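PDB 3B8X: pyridoxamine 5-phosphate-dependent dehydrase, which catalyses removal of the C3'-hydroxyl from GDP-4-keto-6-deoxy-D-mannose by combined transamination and deoxygenation, using a vitamin B6 cofactor, in the biosynthesis of L-colitose. Local coordinates for residues S59-L64 with M181-S186; S91-P96 with L159-E164. The protein carries 1 engineered substitution. All coordinates share one frame; numbering follows the deposited sequence.

Interaction 1 of 2, residues S59-L64 with M181-S186; sequences STANLL and MGTFSS. With G4M ([(2R,3S,4R,5R)-5-(2-amino-6-oxo-1,6-dihydro-9H-purin-9-yl)-3,4-dihydroxytetrahydrofuran-2-yl]methyl (2R,3S,4S,5S,6R)-3,4-dihydroxy-5-[({3-hydroxy-2-methyl-5-[(phosphonooxy)methyl]pyridin-4-yl}methyl)amino]-6-methyltetrahydro-2H-pyran-2-yl dihydrogen diphosphate), chain O.
Thr183 meets Asn62 and Ala61 where helix 58-68 lies against strand 181-185 in the large domain of the aspartate aminotransferase fold (fold type I). The two segments run nearly antiparallel, their axes approaching to 7.6 Å. The polar contact is one hydrogen bond: Thr183 OG1 donates to Asn62 OD1 over 2.6 Å. The C=O...donor angle is 153° and the hydroxyl is tilted 20° from the carbonyl plane, while the two side chains cross at about a right angle. At the other end of the same amide, ND2 bonds to Thr92 O and Asp161 OD2, so both ends are held and the amide's rotation is fixed. The apolar contact uses the methyl of Thr183: chi1 of 58° turns OG1 to Asn62 and leaves CG2 anti to the carbonyl carbon, 3.8 Å from Ala61 CB. Beyond this buried junction, the cofactor phosphate of G4M bridges helix and strand. Ser59, near the helix N terminus, where the helix dipole would favour an anion, gives OP1 its backbone N (2.9 Å) and its OG (2.5 Å). From the strand, Ser185 OG donates to a different phosphate oxygen, OP2, at 2.7 Å.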
ATOM      1  N   SER B  59       6.027  -3.277  -4.799  1.00  8.85           N
ATOM      2  CA  SER B  59       5.460  -4.268  -3.867  1.00 15.16           C
ATOM      3  C   SER B  59       3.931  -4.290  -3.954  1.00 11.29           C
ATOM      4  O   SER B  59       3.325  -5.352  -3.982  1.00  9.88           O
ATOM      5  CB  SER B  59       5.896  -4.010  -2.407  1.00  7.23           C
ATOM      6  OG  SER B  59       7.312  -4.031  -2.254  1.00  6.74           O
ATOM      7  N   THR B  60       3.295  -3.112  -3.970  1.00  1.00           N
ATOM      8  CA  THR B  60       1.860  -3.081  -4.118  1.00  5.66           C
ATOM      9  C   THR B  60       1.501  -3.461  -5.558  1.00  8.96           C
ATOM     10  O   THR B  60       0.373  -3.858  -5.857  1.00  7.01           O
ATOM     11  CB  THR B  60       1.281  -1.700  -3.657  1.00  7.97           C
ATOM     12  OG1 THR B  60       1.828  -0.624  -4.437  1.00 10.01           O
ATOM     13  CG2 THR B  60       1.544  -1.492  -2.196  1.00  7.67           C
ATOM     14  N   ALA B  61       2.440  -3.388  -6.486  1.00  8.06           N
ATOM     15  CA  ALA B  61       2.045  -3.856  -7.832  1.00  3.42           C
ATOM     16  C   ALA B  61       1.933  -5.407  -7.850  1.00  8.97           C
ATOM     17  O   ALA B  61       0.965  -6.014  -8.362  1.00  8.17           O
ATOM     18  CB  ALA B  61       3.075  -3.336  -8.899  1.00  1.68           C
ATOM     19  N   ASN B  62       2.867  -6.055  -7.176  1.00  3.73           N
ATOM     20  CA  ASN B  62       2.814  -7.496  -7.051  1.00  5.66           C
ATOM     21  C   ASN B  62       1.584  -7.883  -6.236  1.00  5.54           C
ATOM     22  O   ASN B  62       0.956  -8.905  -6.523  1.00 10.68           O
ATOM     23  CB  ASN B  62       4.049  -7.998  -6.288  1.00  2.91           C
ATOM     24  CG  ASN B  62       5.265  -8.155  -7.146  1.00 14.44           C
ATOM     25  OD1 ASN B  62       5.192  -8.087  -8.367  1.00  5.76           O
ATOM     26  ND2 ASN B  62       6.418  -8.392  -6.504  1.00  2.95           N
ATOM     27  N   LEU B  63       1.250  -7.092  -5.203  1.00  2.76           N
ATOM     28  CA  LEU B  63       0.092  -7.444  -4.395  1.00  6.00           C
ATOM     29  C   LEU B  63      -1.167  -7.490  -5.267  1.00 19.45           C
ATOM     30  O   LEU B  63      -1.927  -8.467  -5.252  1.00  5.55           O
ATOM     31  CB  LEU B  63      -0.085  -6.498  -3.209  1.00  8.43           C
ATOM     32  CG  LEU B  63      -1.250  -6.728  -2.245  1.00 11.81           C
ATOM     33  CD1 LEU B  63      -1.103  -7.933  -1.372  1.00  9.24           C
ATOM     34  CD2 LEU B  63      -1.339  -5.472  -1.412  1.00  4.53           C
ATOM     35  N   LEU B  64      -1.355  -6.438  -6.050  1.00  5.91           N
ATOM     36  CA  LEU B  64      -2.507  -6.382  -6.971  1.00  3.66           C
ATOM     37  C   LEU B  64      -2.451  -7.437  -8.055  1.00 19.74           C
ATOM     38  O   LEU B  64      -3.514  -7.881  -8.516  1.00  7.85           O
ATOM     39  CB  LEU B  64      -2.671  -4.987  -7.595  1.00  7.46           C
ATOM     40  CG  LEU B  64      -3.038  -3.797  -6.667  1.00 22.96           C
ATOM     41  CD1 LEU B  64      -3.762  -2.633  -7.325  1.00  6.89           C
ATOM     42  CD2 LEU B  64      -3.809  -4.211  -5.449  1.00  9.25           C
ATOM     43  N   MET B 181       0.421 -10.829 -16.695  1.00 13.03           N
ATOM     44  CA  MET B 181       0.723  -9.563 -15.998  1.00 11.46           C
ATOM     45  C   MET B 181       2.212  -9.429 -15.797  1.00 11.35           C
ATOM     46  O   MET B 181       2.927 -10.439 -15.663  1.00  8.44           O
ATOM     47  CB  MET B 181       0.057  -9.480 -14.624  1.00  8.90           C
ATOM     48  CG  MET B 181      -1.354  -8.882 -14.723  1.00 12.26           C
ATOM     49  SD  MET B 181      -2.259  -8.876 -13.179  1.00 13.08           S
ATOM     50  CE  MET B 181      -2.647 -10.577 -13.022  1.00 11.99           C
ATOM     51  N   GLY B 182       2.656  -8.181 -15.660  1.00  8.62           N
ATOM     52  CA  GLY B 182       4.032  -7.884 -15.398  1.00  1.86           C
ATOM     53  C   GLY B 182       4.145  -6.706 -14.443  1.00  6.61           C
ATOM     54  O   GLY B 182       3.500  -5.677 -14.627  1.00  5.90           O
ATOM     55  N   THR B 183       5.028  -6.820 -13.464  1.00 12.61           N
ATOM     56  CA  THR B 183       5.178  -5.711 -12.513  1.00 10.92           C
ATOM     57  C   THR B 183       6.479  -4.945 -12.669  1.00 18.84           C
ATOM     58  O   THR B 183       7.491  -5.522 -13.046  1.00 15.52           O
ATOM     59  CB  THR B 183       4.994  -6.170 -11.046  1.00  9.89           C
ATOM     60  OG1 THR B 183       5.950  -7.204 -10.711  1.00 11.59           O
ATOM     61  CG2 THR B 183       3.549  -6.637 -10.761  1.00  6.41           C
ATOM     62  N   PHE B 184       6.441  -3.641 -12.395  1.00 13.25           N
ATOM     63  CA  PHE B 184       7.641  -2.814 -12.423  1.00  1.00           C
ATOM     64  C   PHE B 184       7.706  -1.966 -11.153  1.00  5.28           C
ATOM     65  O   PHE B 184       6.693  -1.775 -10.456  1.00  6.88           O
ATOM     66  CB  PHE B 184       7.681  -1.865 -13.622  1.00  5.82           C
ATOM     67  CG  PHE B 184       7.621  -2.540 -14.934  1.00 13.83           C
ATOM     68  CD1 PHE B 184       6.470  -3.197 -15.317  1.00  5.70           C
ATOM     69  CD2 PHE B 184       8.659  -2.401 -15.848  1.00 15.79           C
ATOM     70  CE1 PHE B 184       6.357  -3.772 -16.558  1.00 15.10           C
ATOM     71  CE2 PHE B 184       8.535  -2.963 -17.146  1.00 10.07           C
ATOM     72  CZ  PHE B 184       7.389  -3.677 -17.478  1.00  4.74           C
ATOM     73  N   SER B 185       8.902  -1.487 -10.836  1.00 10.45           N
ATOM     74  CA  SER B 185       9.086  -0.601  -9.684  1.00  6.50           C
ATOM     75  C   SER B 185       9.770   0.658 -10.173  1.00  3.68           C
ATOM     76  O   SER B 185      10.605   0.626 -11.087  1.00  7.07           O
ATOM     77  CB  SER B 185       9.985  -1.237  -8.612  1.00  6.04           C
ATOM     78  OG  SER B 185      10.520  -0.262  -7.698  1.00  6.19           O
ATOM     79  N   SER B 186       9.418   1.788  -9.569  1.00  1.00           N
ATOM     80  CA  SER B 186      10.128   3.036  -9.887  1.00  7.17           C
ATOM     81  C   SER B 186      10.701   3.613  -8.578  1.00 14.08           C
ATOM     82  O   SER B 186      10.607   4.827  -8.308  1.00 11.04           O
ATOM     83  CB  SER B 186       9.271   4.048 -10.682  1.00  4.61           C
ATOM     84  OG  SER B 186       7.958   4.179 -10.161  1.00 12.51           O
TER
HETATM   85  OP3 G4M O 500      10.796  -1.470  -3.757  1.00  7.62           O
HETATM   86  PL  G4M O 500       9.415  -1.752  -4.483  1.00 10.56           P
HETATM   87  OP1 G4M O 500       8.188  -1.967  -3.443  1.00  6.35           O
HETATM   88  OP2 G4M O 500       9.075  -0.516  -5.453  1.00  3.48           O
HETATM   89  OP4 G4M O 500       9.595  -3.036  -5.470  1.00  8.31           O
HETATM   90  C5B G4M O 500       9.595  -4.189  -4.678  1.00  5.88           C
HETATM   91  C5L G4M O 500      10.294  -5.247  -5.445  1.00  5.70           C
HETATM   92  C6L G4M O 500       9.549  -6.262  -6.031  1.00 17.07           C
HETATM   93  N1L G4M O 500      10.161  -7.238  -6.661  1.00 14.36           N
HETATM   94  C2L G4M O 500      11.469  -7.316  -6.781  1.00 10.40           C
HETATM   95  C2A G4M O 500      12.102  -8.500  -7.473  1.00  7.59           C
HETATM   96  C3L G4M O 500      12.305  -6.328  -6.269  1.00 14.71           C
HETATM   97  O3L G4M O 500      13.641  -6.502  -6.365  1.00  8.76           O
HETATM   98  C4L G4M O 500      11.687  -5.226  -5.597  1.00 10.48           C
HETATM   99  C4A G4M O 500      12.442  -4.191  -5.026  1.00  7.30           C
HETATM  100  N4A G4M O 500      13.739  -4.269  -5.028  1.00 12.08           N
HETATM  101  C4G G4M O 500      14.494  -3.168  -4.546  1.00  9.47           C
HETATM  102  C5G G4M O 500      15.779  -3.617  -3.891  1.00 25.21           C
HETATM  103  C6G G4M O 500      16.540  -4.582  -4.802  1.00  8.42           C
HETATM  104  O5G G4M O 500      16.515  -2.400  -3.834  1.00 12.38           O
HETATM  105  C3G G4M O 500      13.716  -2.360  -3.494  1.00 15.33           C
HETATM  106  O3G G4M O 500      13.269  -1.162  -4.117  1.00 21.39           O
HETATM  107  C2G G4M O 500      14.669  -1.973  -2.325  1.00  5.78           C
HETATM  108  O2G G4M O 500      14.120  -0.929  -1.515  1.00 18.11           O
HETATM  109  C1G G4M O 500      16.004  -1.506  -2.855  1.00 12.17           C
HETATM  110  O1G G4M O 500      16.916  -1.645  -1.774  1.00 10.75           O
HETATM  111  P2  G4M O 500      18.049  -0.546  -1.572  1.00 15.44           P
HETATM  112  O3P G4M O 500      18.790  -0.254  -2.979  1.00 18.10           O
HETATM  113  O4P G4M O 500      19.183  -1.192  -0.609  1.00 17.39           O
HETATM  114  OPP G4M O 500      17.229   0.711  -0.981  1.00 22.70           O
HETATM  115  P   G4M O 500      18.175   1.879  -0.412  1.00 14.00           P
HETATM  116  O1P G4M O 500      19.308   1.521   0.686  1.00 13.86           O
HETATM  117  O2P G4M O 500      17.070   2.812   0.253  1.00 14.27           O
HETATM  118  O5' G4M O 500      18.672   2.783  -1.610  1.00  9.42           O
HETATM  119  C5' G4M O 500      19.912   2.331  -2.111  1.00 17.78           C
HETATM  120  C4' G4M O 500      20.841   3.533  -2.167  1.00 17.18           C
HETATM  121  O4' G4M O 500      20.108   4.692  -2.665  1.00 31.59           O
HETATM  122  C3' G4M O 500      21.318   3.901  -0.743  1.00 99.89           C
HETATM  123  O3' G4M O 500      22.624   4.440  -0.884  1.00 29.71           O
HETATM  124  C2' G4M O 500      20.297   4.968  -0.292  1.00 25.45           C
HETATM  125  O2' G4M O 500      20.942   5.859   0.627  1.00 19.36           O
HETATM  126  C1' G4M O 500      20.067   5.685  -1.614  1.00 18.28           C
HETATM  127  N9  G4M O 500      18.781   6.390  -1.629  1.00 29.26           N
HETATM  128  C8  G4M O 500      17.554   5.807  -1.587  1.00 19.11           C
HETATM  129  N7  G4M O 500      16.647   6.762  -1.663  1.00 16.21           N
HETATM  130  C4  G4M O 500      18.627   7.748  -1.756  1.00 33.76           C
HETATM  131  C5  G4M O 500      17.234   7.998  -1.779  1.00 10.62           C
HETATM  132  C6  G4M O 500      16.770   9.355  -1.922  1.00  8.90           C
HETATM  133  O6  G4M O 500      15.588   9.661  -1.961  1.00 17.18           O
HETATM  134  N3  G4M O 500      19.486   8.767  -1.844  1.00 34.97           N
HETATM  135  C2  G4M O 500      19.042  10.009  -1.954  1.00 22.06           C
HETATM  136  N1  G4M O 500      17.708  10.323  -1.997  1.00 19.96           N
HETATM  137  N2  G4M O 500      19.940  11.028  -2.024  1.00  7.92           N

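Interaction 2 of 2, residues S91-P96 with L159-E164; sequences STTYYP and LEDNCE. With G4M ([(2R,3S,4R,5R)-5-(2-amino-6-oxo-1,6-dihydro-9H-purin-9-yl)-3,4-dihydroxytetrahydrofuran-2-yl]methyl (2R,3S,4S,5S,6R)-3,4-dihydroxy-5-[({3-hydroxy-2-methyl-5-[(phosphonooxy)methyl]pyridin-4-yl}methyl)amino]-6-methyltetrahydro-2H-pyran-2-yl dihydrogen diphosphate), chain O.
Thr93 sets its hydroxyl and methyl against one carboxylate oxygen of Asp161, with OG1 donating a hydrogen bond to OD2 over 2.7 Å and CG2 3.7 Å from that same OD2. The pair joins helix 91-99 to strand 157-161, where an aspartate faces the cofactor's pyridine nitrogen, a hallmark of fold type I enzymes. Thr93 OG1 arrives on the anti side of OD2, 26° out of the carboxylate plane. In Asp161, CG is anti to the backbone N (chi1 167°), which carries the carboxylate out to the pyridine, and OD2 lies 2.7 Å from G4M N1L. The other oxygen closes an Asx turn: Cys163 N donates to Asp161 OD1 over 3.0 Å, nearly straight at 166° and almost along the C-O axis. Thr93 at OD2, with Asn62 ND2 from helix 58-68 as a further partner of that oxygen, and the turn at OD1 would limit rotation of the carboxylate. The turn also brings the next residues to the ligand, with Cys163 SG packing 3.6 Å from G4M C6L. Glu164, extended beyond CG, has OE1 bonded to Leu138 N, while its OE2 comes 2.4 Å from O3L of G4M, a hydrogen bond so short that its exact length is doubtful.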
ATOM      1  N   SER B  91      11.453 -10.011  -1.245  1.00 14.48           N
ATOM      2  CA  SER B  91      10.527 -10.480  -0.229  1.00 12.15           C
ATOM      3  C   SER B  91       9.073 -10.362  -0.672  1.00 14.18           C
ATOM      4  O   SER B  91       8.256 -11.284  -0.526  1.00  9.01           O
ATOM      5  CB  SER B  91      10.772  -9.677   1.058  1.00  7.23           C
ATOM      6  OG  SER B  91      10.439  -8.302   0.865  1.00  5.83           O
ATOM      7  N   THR B  92       8.752  -9.194  -1.211  1.00  8.46           N
ATOM      8  CA  THR B  92       7.408  -8.898  -1.693  1.00  8.67           C
ATOM      9  C   THR B  92       7.027  -9.581  -3.008  1.00 13.72           C
ATOM     10  O   THR B  92       5.911  -9.418  -3.473  1.00 13.38           O
ATOM     11  CB  THR B  92       7.034  -7.397  -1.652  1.00 10.67           C
ATOM     12  OG1 THR B  92       7.866  -6.662  -2.556  1.00 10.10           O
ATOM     13  CG2 THR B  92       7.132  -6.823  -0.250  1.00  4.12           C
ATOM     14  N   THR B  93       7.936 -10.366  -3.588  1.00  6.64           N
ATOM     15  CA  THR B  93       7.566 -11.266  -4.673  1.00  1.97           C
ATOM     16  C   THR B  93       6.761 -12.397  -3.967  1.00  9.53           C
ATOM     17  O   THR B  93       5.677 -12.827  -4.424  1.00 11.84           O
ATOM     18  CB  THR B  93       8.766 -11.937  -5.307  1.00  6.75           C
ATOM     19  OG1 THR B  93       9.641 -10.927  -5.809  1.00  9.29           O
ATOM     20  CG2 THR B  93       8.281 -12.773  -6.498  1.00 17.22           C
ATOM     21  N   TYR B  94       7.260 -12.820  -2.811  1.00  8.03           N
ATOM     22  CA  TYR B  94       6.651 -13.918  -2.041  1.00  8.59           C
ATOM     23  C   TYR B  94       5.397 -13.687  -1.155  1.00 16.48           C
ATOM     24  O   TYR B  94       4.505 -14.555  -1.064  1.00 11.05           O
ATOM     25  CB  TYR B  94       7.746 -14.528  -1.164  1.00 10.29           C
ATOM     26  CG  TYR B  94       8.938 -14.979  -1.971  1.00 10.24           C
ATOM     27  CD1 TYR B  94       8.816 -15.977  -2.930  1.00 12.96           C
ATOM     28  CD2 TYR B  94      10.170 -14.372  -1.794  1.00  7.61           C
ATOM     29  CE1 TYR B  94       9.913 -16.336  -3.700  1.00 18.60           C
ATOM     30  CE2 TYR B  94      11.281 -14.745  -2.512  1.00  9.98           C
ATOM     31  CZ  TYR B  94      11.147 -15.747  -3.448  1.00  7.68           C
ATOM     32  OH  TYR B  94      12.260 -16.100  -4.195  1.00 11.72           O
ATOM     33  N   TYR B  95       5.349 -12.561  -0.448  1.00  7.90           N
ATOM     34  CA  TYR B  95       4.272 -12.339   0.532  1.00  2.76           C
ATOM     35  C   TYR B  95       2.851 -12.421  -0.003  1.00  5.87           C
ATOM     36  O   TYR B  95       1.969 -12.995   0.657  1.00 11.14           O
ATOM     37  CB  TYR B  95       4.496 -11.069   1.360  1.00  3.32           C
ATOM     38  CG  TYR B  95       5.847 -10.924   2.110  1.00 24.61           C
ATOM     39  CD1 TYR B  95       6.550 -12.016   2.639  1.00 13.41           C
ATOM     40  CD2 TYR B  95       6.423  -9.670   2.258  1.00 13.12           C
ATOM     41  CE1 TYR B  95       7.767 -11.832   3.323  1.00 11.89           C
ATOM     42  CE2 TYR B  95       7.604  -9.485   2.936  1.00 24.09           C
ATOM     43  CZ  TYR B  95       8.282 -10.560   3.450  1.00 14.40           C
ATOM     44  OH  TYR B  95       9.436 -10.313   4.173  1.00 18.07           O
ATOM     45  N   PRO B  96       2.589 -11.720  -1.114  1.00  8.66           N
ATOM     46  CA  PRO B  96       1.219 -11.702  -1.641  1.00 14.14           C
ATOM     47  C   PRO B  96       0.800 -13.168  -1.871  1.00 22.40           C
ATOM     48  O   PRO B  96      -0.362 -13.508  -1.878  1.00 12.17           O
ATOM     49  CB  PRO B  96       1.348 -10.954  -2.987  1.00 11.49           C
ATOM     50  CG  PRO B  96       2.628 -10.145  -2.870  1.00 14.57           C
ATOM     51  CD  PRO B  96       3.533 -10.916  -1.918  1.00  8.49           C
ATOM     52  N   LEU B 159       3.279 -15.177 -14.888  1.00 10.85           N
ATOM     53  CA  LEU B 159       3.333 -13.804 -14.354  1.00 12.28           C
ATOM     54  C   LEU B 159       4.782 -13.408 -14.354  1.00 45.13           C
ATOM     55  O   LEU B 159       5.596 -14.286 -14.249  1.00  7.48           O
ATOM     56  CB  LEU B 159       2.903 -13.817 -12.908  1.00  5.73           C
ATOM     57  CG  LEU B 159       1.429 -14.246 -12.872  1.00 12.55           C
ATOM     58  CD1 LEU B 159       0.991 -14.491 -11.442  1.00 26.34           C
ATOM     59  CD2 LEU B 159       0.563 -13.231 -13.617  1.00  9.17           C
ATOM     60  N   GLU B 160       5.122 -12.122 -14.408  1.00 12.37           N
ATOM     61  CA  GLU B 160       6.531 -11.748 -14.292  1.00  8.78           C
ATOM     62  C   GLU B 160       6.599 -10.697 -13.217  1.00  5.03           C
ATOM     63  O   GLU B 160       5.752  -9.804 -13.169  1.00 12.71           O
ATOM     64  CB  GLU B 160       7.010 -11.006 -15.537  1.00  9.35           C
ATOM     65  CG  GLU B 160       7.425 -11.878 -16.706  1.00 14.56           C
ATOM     66  CD  GLU B 160       7.734 -11.041 -17.937  1.00  3.97           C
ATOM     67  OE1 GLU B 160       8.884 -10.575 -18.094  1.00  8.02           O
ATOM     68  OE2 GLU B 160       6.808 -10.778 -18.734  1.00 11.59           O
ATOM     69  N   ASP B 161       7.593 -10.797 -12.351  1.00 12.51           N
ATOM     70  CA  ASP B 161       7.837  -9.735 -11.397  1.00  8.58           C
ATOM     71  C   ASP B 161       9.020  -9.076 -12.131  1.00  7.15           C
ATOM     72  O   ASP B 161      10.081  -9.679 -12.231  1.00  9.46           O
ATOM     73  CB  ASP B 161       8.255 -10.281 -10.015  1.00  6.94           C
ATOM     74  CG  ASP B 161       8.825  -9.169  -9.092  1.00 10.63           C
ATOM     75  OD1 ASP B 161       9.218  -8.135  -9.675  1.00  8.95           O
ATOM     76  OD2 ASP B 161       8.869  -9.322  -7.825  1.00 10.68           O
ATOM     77  N   ASN B 162       8.781  -7.932 -12.767  1.00 11.55           N
ATOM     78  CA  ASN B 162       9.818  -7.220 -13.481  1.00  8.61           C
ATOM     79  C   ASN B 162      10.346  -5.956 -12.782  1.00  2.04           C
ATOM     80  O   ASN B 162      10.891  -5.062 -13.420  1.00 11.34           O
ATOM     81  CB  ASN B 162       9.377  -6.807 -14.886  1.00  4.87           C
ATOM     82  CG  ASN B 162      10.584  -6.693 -15.871  1.00  7.21           C
ATOM     83  OD1 ASN B 162      11.489  -7.534 -15.879  1.00 11.83           O
ATOM     84  ND2 ASN B 162      10.582  -5.662 -16.700  1.00  4.26           N
ATOM     85  N   CYS B 163      10.337  -5.978 -11.466  1.00  9.15           N
ATOM     86  CA  CYS B 163      10.784  -4.840 -10.715  1.00 14.43           C
ATOM     87  C   CYS B 163      12.288  -4.575 -10.776  1.00 12.23           C
ATOM     88  O   CYS B 163      12.705  -3.469 -10.413  1.00 11.79           O
ATOM     89  CB  CYS B 163      10.263  -4.967  -9.269  1.00  8.22           C
ATOM     90  SG  CYS B 163       8.453  -4.788  -9.122  1.00  6.61           S
ATOM     91  N   GLU B 164      13.101  -5.540 -11.220  1.00  7.15           N
ATOM     92  CA  GLU B 164      14.540  -5.302 -11.271  1.00  9.60           C
ATOM     93  C   GLU B 164      15.008  -5.223 -12.694  1.00 16.61           C
ATOM     94  O   GLU B 164      16.184  -4.959 -12.930  1.00  7.95           O
ATOM     95  CB  GLU B 164      15.358  -6.391 -10.554  1.00  6.79           C
ATOM     96  CG  GLU B 164      14.911  -6.587  -9.107  1.00 19.35           C
ATOM     97  CD  GLU B 164      15.640  -7.698  -8.374  1.00 14.67           C
ATOM     98  OE1 GLU B 164      16.572  -8.301  -8.943  1.00  5.88           O
ATOM     99  OE2 GLU B 164      15.252  -7.994  -7.218  1.00  5.71           O
TER
HETATM  100  OP3 G4M O 500      10.796  -1.470  -3.757  1.00  7.62           O
HETATM  101  PL  G4M O 500       9.415  -1.752  -4.483  1.00 10.56           P
HETATM  102  OP1 G4M O 500       8.188  -1.967  -3.443  1.00  6.35           O
HETATM  103  OP2 G4M O 500       9.075  -0.516  -5.453  1.00  3.48           O
HETATM  104  OP4 G4M O 500       9.595  -3.036  -5.470  1.00  8.31           O
HETATM  105  C5B G4M O 500       9.595  -4.189  -4.678  1.00  5.88           C
HETATM  106  C5L G4M O 500      10.294  -5.247  -5.445  1.00  5.70           C
HETATM  107  C6L G4M O 500       9.549  -6.262  -6.031  1.00 17.07           C
HETATM  108  N1L G4M O 500      10.161  -7.238  -6.661  1.00 14.36           N
HETATM  109  C2L G4M O 500      11.469  -7.316  -6.781  1.00 10.40           C
HETATM  110  C2A G4M O 500      12.102  -8.500  -7.473  1.00  7.59           C
HETATM  111  C3L G4M O 500      12.305  -6.328  -6.269  1.00 14.71           C
HETATM  112  O3L G4M O 500      13.641  -6.502  -6.365  1.00  8.76           O
HETATM  113  C4L G4M O 500      11.687  -5.226  -5.597  1.00 10.48           C
HETATM  114  C4A G4M O 500      12.442  -4.191  -5.026  1.00  7.30           C
HETATM  115  N4A G4M O 500      13.739  -4.269  -5.028  1.00 12.08           N
HETATM  116  C4G G4M O 500      14.494  -3.168  -4.546  1.00  9.47           C
HETATM  117  C5G G4M O 500      15.779  -3.617  -3.891  1.00 25.21           C
HETATM  118  C6G G4M O 500      16.540  -4.582  -4.802  1.00  8.42           C
HETATM  119  O5G G4M O 500      16.515  -2.400  -3.834  1.00 12.38           O
HETATM  120  C3G G4M O 500      13.716  -2.360  -3.494  1.00 15.33           C
HETATM  121  O3G G4M O 500      13.269  -1.162  -4.117  1.00 21.39           O
HETATM  122  C2G G4M O 500      14.669  -1.973  -2.325  1.00  5.78           C
HETATM  123  O2G G4M O 500      14.120  -0.929  -1.515  1.00 18.11           O
HETATM  124  C1G G4M O 500      16.004  -1.506  -2.855  1.00 12.17           C
HETATM  125  O1G G4M O 500      16.916  -1.645  -1.774  1.00 10.75           O
HETATM  126  P2  G4M O 500      18.049  -0.546  -1.572  1.00 15.44           P
HETATM  127  O3P G4M O 500      18.790  -0.254  -2.979  1.00 18.10           O
HETATM  128  O4P G4M O 500      19.183  -1.192  -0.609  1.00 17.39           O
HETATM  129  OPP G4M O 500      17.229   0.711  -0.981  1.00 22.70           O
HETATM  130  P   G4M O 500      18.175   1.879  -0.412  1.00 14.00           P
HETATM  131  O1P G4M O 500      19.308   1.521   0.686  1.00 13.86           O
HETATM  132  O2P G4M O 500      17.070   2.812   0.253  1.00 14.27           O
HETATM  133  O5' G4M O 500      18.672   2.783  -1.610  1.00  9.42           O
HETATM  134  C5' G4M O 500      19.912   2.331  -2.111  1.00 17.78           C
HETATM  135  C4' G4M O 500      20.841   3.533  -2.167  1.00 17.18           C
HETATM  136  O4' G4M O 500      20.108   4.692  -2.665  1.00 31.59           O
HETATM  137  C3' G4M O 500      21.318   3.901  -0.743  1.00 99.89           C
HETATM  138  O3' G4M O 500      22.624   4.440  -0.884  1.00 29.71           O
HETATM  139  C2' G4M O 500      20.297   4.968  -0.292  1.00 25.45           C
HETATM  140  O2' G4M O 500      20.942   5.859   0.627  1.00 19.36           O
HETATM  141  C1' G4M O 500      20.067   5.685  -1.614  1.00 18.28           C
HETATM  142  N9  G4M O 500      18.781   6.390  -1.629  1.00 29.26           N
HETATM  143  C8  G4M O 500      17.554   5.807  -1.587  1.00 19.11           C
HETATM  144  N7  G4M O 500      16.647   6.762  -1.663  1.00 16.21           N
HETATM  145  C4  G4M O 500      18.627   7.748  -1.756  1.00 33.76           C
HETATM  146  C5  G4M O 500      17.234   7.998  -1.779  1.00 10.62           C
HETATM  147  C6  G4M O 500      16.770   9.355  -1.922  1.00  8.90           C
HETATM  148  O6  G4M O 500      15.588   9.661  -1.961  1.00 17.18           O
HETATM  149  N3  G4M O 500      19.486   8.767  -1.844  1.00 34.97           N
HETATM  150  C2  G4M O 500      19.042  10.009  -1.954  1.00 22.06           C
HETATM  151  N1  G4M O 500      17.708  10.323  -1.997  1.00 19.96           N
HETATM  152  N2  G4M O 500      19.940  11.028  -2.024  1.00  7.92           N

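Overall arrangement
After two earlier helices and strand 51-55, the chain forms helix 58-68 and then helix 91-99, runs through strand 129-135 and reaches strand 157-161, where interaction 2 closes its loop. Strand 181-185 follows, and there interaction 1 closes a longer loop that encloses the first, so the two nest without crossing. Their strands are neighbours in the mixed central sheet, and the contact centres lie about 7 Å apart. The two helices are also linked directly, by a probable hydrogen bond between Ser59 OG and Thr92 OG1 (2.7 Å). Interaction 1 lies at the phosphate end of the cofactor and interaction 2 at its pyridine ring. Both border the second subunit, whose Phe30 and Arg221 also bind G4M.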